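Local coordinates for DUF1955 domain-containing protein (Sulfolobus tokodaii, PDB 1WY6) that is of unknown function but folds as an archaeal helical repeat protein, which may suggest a scaffold for binding partners, at residues Leu71-Val81 and His93-Gln104. Residues are numbered along the deposited sequence; the frame is centred on the assembly and turned at random.
Sequences LDKCQNLKSVV and HVNKALDILVIQ
Leu-77 and Ile-100 meet at the middle of this apolar contact, their side chains crossing at a slant: CD1 of Leu-77 sits 3.6 Å from CG2 of Ile-100 and nearly as close to its CD1. The two branches of Ile-100 spread over Leu-77, Asp-72 and Leu-71. CG2, anti to the backbone N, lies against Leu-77 CD1 and the backbone of Asp-72, while CD1, at the end of the other branch, also touches Leu-77 CD1 and reaches Leu-71 CB at 4.2 Å. Replacing Ile-100 by an alanine removes both branches and would probably open a gap beside Leu-77 CD1 and strip the 3-10 turn 71-73 of its apolar footing on helix 92-103. The neighbouring residue Leu-101 lays its CD2 against Leu-77 CB at 3.9 Å and turns CD1 to CG2 of Val-81.

The CA of Ala-97 lies 5.7 Å from that of Leu-77. The short methyl of Ala-97 lets Val-80 settle on it, CG1 to CB at 3.8 Å, and also touches Val-81 CG2. With CG1 of Val-81 anti to the backbone N (chi1 -175°), CG2 falls anti to the carbonyl carbon and meets Leu-98 CD2 at 4.1 Å. Val-94 continues the packing beside Val-80 and Val-81.

Other bonds brace 71-81 internally or tie the two segments to the rest of the chain. Ser-79 OG and its backbone N both bond to Asn-76 O, the hydroxyl at 2.8 Å in the carbonyl plane, pinning the turn into helix 78-86. Cys-74 ties the preceding loop to helix 44-52 through its disulfide with Cys-47, His-93 NE2 bonds Asp-63, and Lys-78 makes a salt bridge with Glu-112.

Together helices 78-86 and 92-103 form a helical hairpin, packed between helices 55-65 and 125-137 in the all-helical array of a helical repeat protein.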
loop_
_atom_site.group_PDB
_atom_site.type_symbol
_atom_site.label_atom_id
_atom_site.label_comp_id
_atom_site.label_asym_id
_atom_site.label_seq_id
_atom_site.Cartn_x
_atom_site.Cartn_y
_atom_site.Cartn_z
ATOM N N LEU A 71 -4.130 5.339 8.740
ATOM C CA LEU A 71 -4.068 4.169 7.873
ATOM C C LEU A 71 -3.859 2.873 8.645
ATOM O O LEU A 71 -4.293 1.807 8.203
ATOM C CB LEU A 71 -2.952 4.334 6.841
ATOM C CG LEU A 71 -3.239 5.193 5.605
ATOM C CD1 LEU A 71 -1.969 5.375 4.810
ATOM C CD2 LEU A 71 -4.292 4.533 4.744
ATOM N N ASP A 72 -3.209 2.968 9.800
ATOM C CA ASP A 72 -2.942 1.795 10.622
ATOM C C ASP A 72 -4.234 1.136 11.095
ATOM O O ASP A 72 -4.225 -0.005 11.553
ATOM C CB ASP A 72 -2.065 2.168 11.827
ATOM C CG ASP A 72 -2.771 3.087 12.812
ATOM O OD1 ASP A 72 -3.168 4.208 12.426
ATOM O OD2 ASP A 72 -2.930 2.686 13.984
ATOM N N LYS A 73 -5.348 1.851 10.990
ATOM C CA LYS A 73 -6.623 1.289 11.398
ATOM C C LYS A 73 -7.238 0.452 10.278
ATOM O O LYS A 73 -8.174 -0.317 10.506
ATOM C CB LYS A 73 -7.574 2.403 11.837
ATOM C CG LYS A 73 -7.198 2.965 13.197
ATOM C CD LYS A 73 -8.208 3.955 13.725
ATOM C CE LYS A 73 -7.740 4.475 15.072
ATOM N NZ LYS A 73 -6.327 4.941 14.975
ATOM N N CYS A 74 -6.684 0.590 9.076
ATOM C CA CYS A 74 -7.156 -0.158 7.917
ATOM C C CYS A 74 -6.605 -1.582 7.943
ATOM O O CYS A 74 -5.430 -1.796 8.246
ATOM C CB CYS A 74 -6.727 0.534 6.618
ATOM S SG CYS A 74 -7.474 2.172 6.324
ATOM N N GLN A 75 -7.463 -2.547 7.617
ATOM C CA GLN A 75 -7.090 -3.961 7.607
ATOM C C GLN A 75 -6.808 -4.467 6.189
ATOM O O GLN A 75 -6.340 -5.594 6.004
ATOM C CB GLN A 75 -8.220 -4.797 8.222
ATOM C CG GLN A 75 -8.694 -4.289 9.571
ATOM C CD GLN A 75 -7.648 -4.437 10.654
ATOM O OE1 GLN A 75 -7.647 -3.692 11.635
ATOM N NE2 GLN A 75 -6.758 -5.409 10.494
ATOM N N ASN A 76 -7.097 -3.627 5.200
ATOM C CA ASN A 76 -6.903 -3.971 3.790
ATOM C C ASN A 76 -5.720 -3.258 3.135
ATOM O O ASN A 76 -5.752 -2.988 1.931
ATOM C CB ASN A 76 -8.177 -3.649 2.993
ATOM C CG ASN A 76 -8.593 -2.175 3.100
ATOM O OD1 ASN A 76 -9.498 -1.723 2.395
ATOM N ND2 ASN A 76 -7.941 -1.429 3.985
ATOM N N LEU A 77 -4.680 -2.958 3.913
ATOM C CA LEU A 77 -3.528 -2.265 3.360
ATOM C C LEU A 77 -2.757 -3.064 2.315
ATOM O O LEU A 77 -1.826 -2.553 1.697
ATOM C CB LEU A 77 -2.596 -1.769 4.471
ATOM C CG LEU A 77 -3.216 -0.667 5.341
ATOM C CD1 LEU A 77 -2.112 0.040 6.108
ATOM C CD2 LEU A 77 -3.973 0.345 4.470
ATOM N N LYS A 78 -3.159 -4.310 2.093
ATOM C CA LYS A 78 -2.513 -5.097 1.057
ATOM C C LYS A 78 -2.882 -4.432 -0.274
ATOM O O LYS A 78 -2.169 -4.566 -1.269
ATOM C CB LYS A 78 -3.013 -6.541 1.064
ATOM C CG LYS A 78 -2.328 -7.405 0.008
ATOM C CD LYS A 78 -3.042 -8.741 -0.206
ATOM C CE LYS A 78 -2.439 -9.486 -1.385
ATOM N NZ LYS A 78 -3.130 -10.775 -1.659
ATOM N N SER A 79 -4.001 -3.709 -0.278
ATOM C CA SER A 79 -4.476 -3.002 -1.472
ATOM C C SER A 79 -3.469 -1.935 -1.915
ATOM O O SER A 79 -3.308 -1.661 -3.108
ATOM C CB SER A 79 -5.822 -2.315 -1.187
ATOM O OG SER A 79 -6.791 -3.226 -0.690
ATOM N N VAL A 80 -2.805 -1.317 -0.948
ATOM C CA VAL A 80 -1.831 -0.278 -1.259
ATOM C C VAL A 80 -0.565 -0.885 -1.856
ATOM O O VAL A 80 -0.012 -0.359 -2.813
ATOM C CB VAL A 80 -1.483 0.558 0.000
ATOM C CG1 VAL A 80 -0.342 1.528 -0.307
ATOM C CG2 VAL A 80 -2.713 1.323 0.447
ATOM N N VAL A 81 -0.118 -2.001 -1.293
ATOM C CA VAL A 81 1.067 -2.682 -1.796
ATOM C C VAL A 81 0.786 -3.197 -3.213
ATOM O O VAL A 81 1.653 -3.139 -4.089
ATOM C CB VAL A 81 1.438 -3.878 -0.908
ATOM C CG1 VAL A 81 2.745 -4.490 -1.393
ATOM C CG2 VAL A 81 1.538 -3.438 0.548
ATOM N N HIS A 93 3.878 5.578 0.424
ATOM C CA HIS A 93 2.598 4.966 0.763
ATOM C C HIS A 93 2.781 3.458 0.825
ATOM O O HIS A 93 2.361 2.818 1.786
ATOM C CB HIS A 93 1.522 5.324 -0.277
ATOM C CG HIS A 93 1.307 6.798 -0.434
ATOM N ND1 HIS A 93 1.128 7.641 0.641
ATOM C CD2 HIS A 93 1.273 7.584 -1.536
ATOM C CE1 HIS A 93 0.999 8.883 0.210
ATOM N NE2 HIS A 93 1.082 8.876 -1.108
ATOM N N VAL A 94 3.415 2.897 -0.198
ATOM C CA VAL A 94 3.658 1.462 -0.234
ATOM C C VAL A 94 4.484 1.005 0.960
ATOM O O VAL A 94 4.143 0.022 1.606
ATOM C CB VAL A 94 4.403 1.027 -1.516
ATOM C CG1 VAL A 94 4.708 -0.474 -1.448
ATOM C CG2 VAL A 94 3.559 1.343 -2.745
ATOM N N ASN A 95 5.568 1.719 1.256
ATOM C CA ASN A 95 6.426 1.343 2.375
ATOM C C ASN A 95 5.686 1.404 3.705
ATOM O O ASN A 95 5.754 0.460 4.492
ATOM C CB ASN A 95 7.677 2.228 2.428
ATOM C CG ASN A 95 8.613 1.986 1.257
ATOM O OD1 ASN A 95 8.710 0.868 0.748
ATOM N ND2 ASN A 95 9.325 3.029 0.836
ATOM N N LYS A 96 4.977 2.502 3.959
ATOM C CA LYS A 96 4.226 2.626 5.206
ATOM C C LYS A 96 3.212 1.485 5.336
ATOM O O LYS A 96 3.032 0.946 6.419
ATOM C CB LYS A 96 3.496 3.969 5.280
ATOM C CG LYS A 96 4.415 5.166 5.438
ATOM C CD LYS A 96 3.633 6.471 5.387
ATOM C CE LYS A 96 4.563 7.679 5.429
ATOM N NZ LYS A 96 3.796 8.960 5.375
ATOM N N ALA A 97 2.564 1.124 4.227
ATOM C CA ALA A 97 1.578 0.034 4.208
ATOM C C ALA A 97 2.267 -1.279 4.580
ATOM O O ALA A 97 1.712 -2.105 5.303
ATOM C CB ALA A 97 0.954 -0.086 2.831
ATOM N N LEU A 98 3.479 -1.467 4.065
ATOM C CA LEU A 98 4.259 -2.660 4.366
ATOM C C LEU A 98 4.580 -2.702 5.860
ATOM O O LEU A 98 4.370 -3.723 6.511
ATOM C CB LEU A 98 5.566 -2.666 3.565
ATOM C CG LEU A 98 5.515 -3.103 2.096
ATOM C CD1 LEU A 98 6.843 -2.796 1.420
ATOM C CD2 LEU A 98 5.202 -4.594 2.019
ATOM N N ASP A 99 5.085 -1.590 6.397
ATOM C CA ASP A 99 5.437 -1.519 7.807
ATOM C C ASP A 99 4.226 -1.804 8.675
ATOM O O ASP A 99 4.331 -2.524 9.668
ATOM C CB ASP A 99 6.030 -0.143 8.164
ATOM C CG ASP A 99 7.349 0.134 7.444
ATOM O OD1 ASP A 99 8.013 -0.831 7.008
ATOM O OD2 ASP A 99 7.733 1.317 7.317
ATOM N N ILE A 100 3.075 -1.246 8.303
ATOM C CA ILE A 100 1.850 -1.483 9.063
ATOM C C ILE A 100 1.416 -2.946 8.959
ATOM O O ILE A 100 0.952 -3.529 9.939
ATOM C CB ILE A 100 0.712 -0.556 8.587
ATOM C CG1 ILE A 100 1.032 0.889 8.992
ATOM C CG2 ILE A 100 -0.603 -0.987 9.193
ATOM C CD1 ILE A 100 0.180 1.926 8.296
ATOM N N LEU A 101 1.566 -3.545 7.779
ATOM C CA LEU A 101 1.198 -4.950 7.619
ATOM C C LEU A 101 2.054 -5.819 8.540
ATOM O O LEU A 101 1.549 -6.738 9.171
ATOM C CB LEU A 101 1.374 -5.404 6.167
ATOM C CG LEU A 101 0.380 -4.836 5.149
ATOM C CD1 LEU A 101 0.695 -5.368 3.771
ATOM C CD2 LEU A 101 -1.041 -5.199 5.552
ATOM N N VAL A 102 3.348 -5.517 8.626
ATOM C CA VAL A 102 4.244 -6.277 9.495
ATOM C C VAL A 102 3.807 -6.134 10.952
ATOM O O VAL A 102 3.723 -7.116 11.694
ATOM C CB VAL A 102 5.707 -5.774 9.391
ATOM C CG1 VAL A 102 6.598 -6.594 10.316
ATOM C CG2 VAL A 102 6.209 -5.882 7.952
ATOM N N ILE A 103 3.526 -4.895 11.344
ATOM C CA ILE A 103 3.122 -4.555 12.701
ATOM C C ILE A 103 1.766 -5.141 13.078
ATOM O O ILE A 103 1.471 -5.349 14.258
ATOM C CB ILE A 103 3.088 -3.020 12.865
ATOM C CG1 ILE A 103 4.495 -2.461 12.675
ATOM C CG2 ILE A 103 2.556 -2.637 14.225
ATOM C CD1 ILE A 103 4.554 -0.926 12.741
ATOM N N GLN A 104 0.937 -5.391 12.072
ATOM C CA GLN A 104 -0.375 -5.975 12.297
ATOM C C GLN A 104 -0.211 -7.490 12.333
ATOM O O GLN A 104 -1.135 -8.221 12.682
ATOM C CB GLN A 104 -1.333 -5.579 11.174
ATOM C CG GLN A 104 -1.857 -4.155 11.271
ATOM C CD GLN A 104 -2.673 -3.751 10.056
ATOM O OE1 GLN A 104 -3.339 -2.717 10.056
ATOM N NE2 GLN A 104 -2.613 -4.562 9.006
#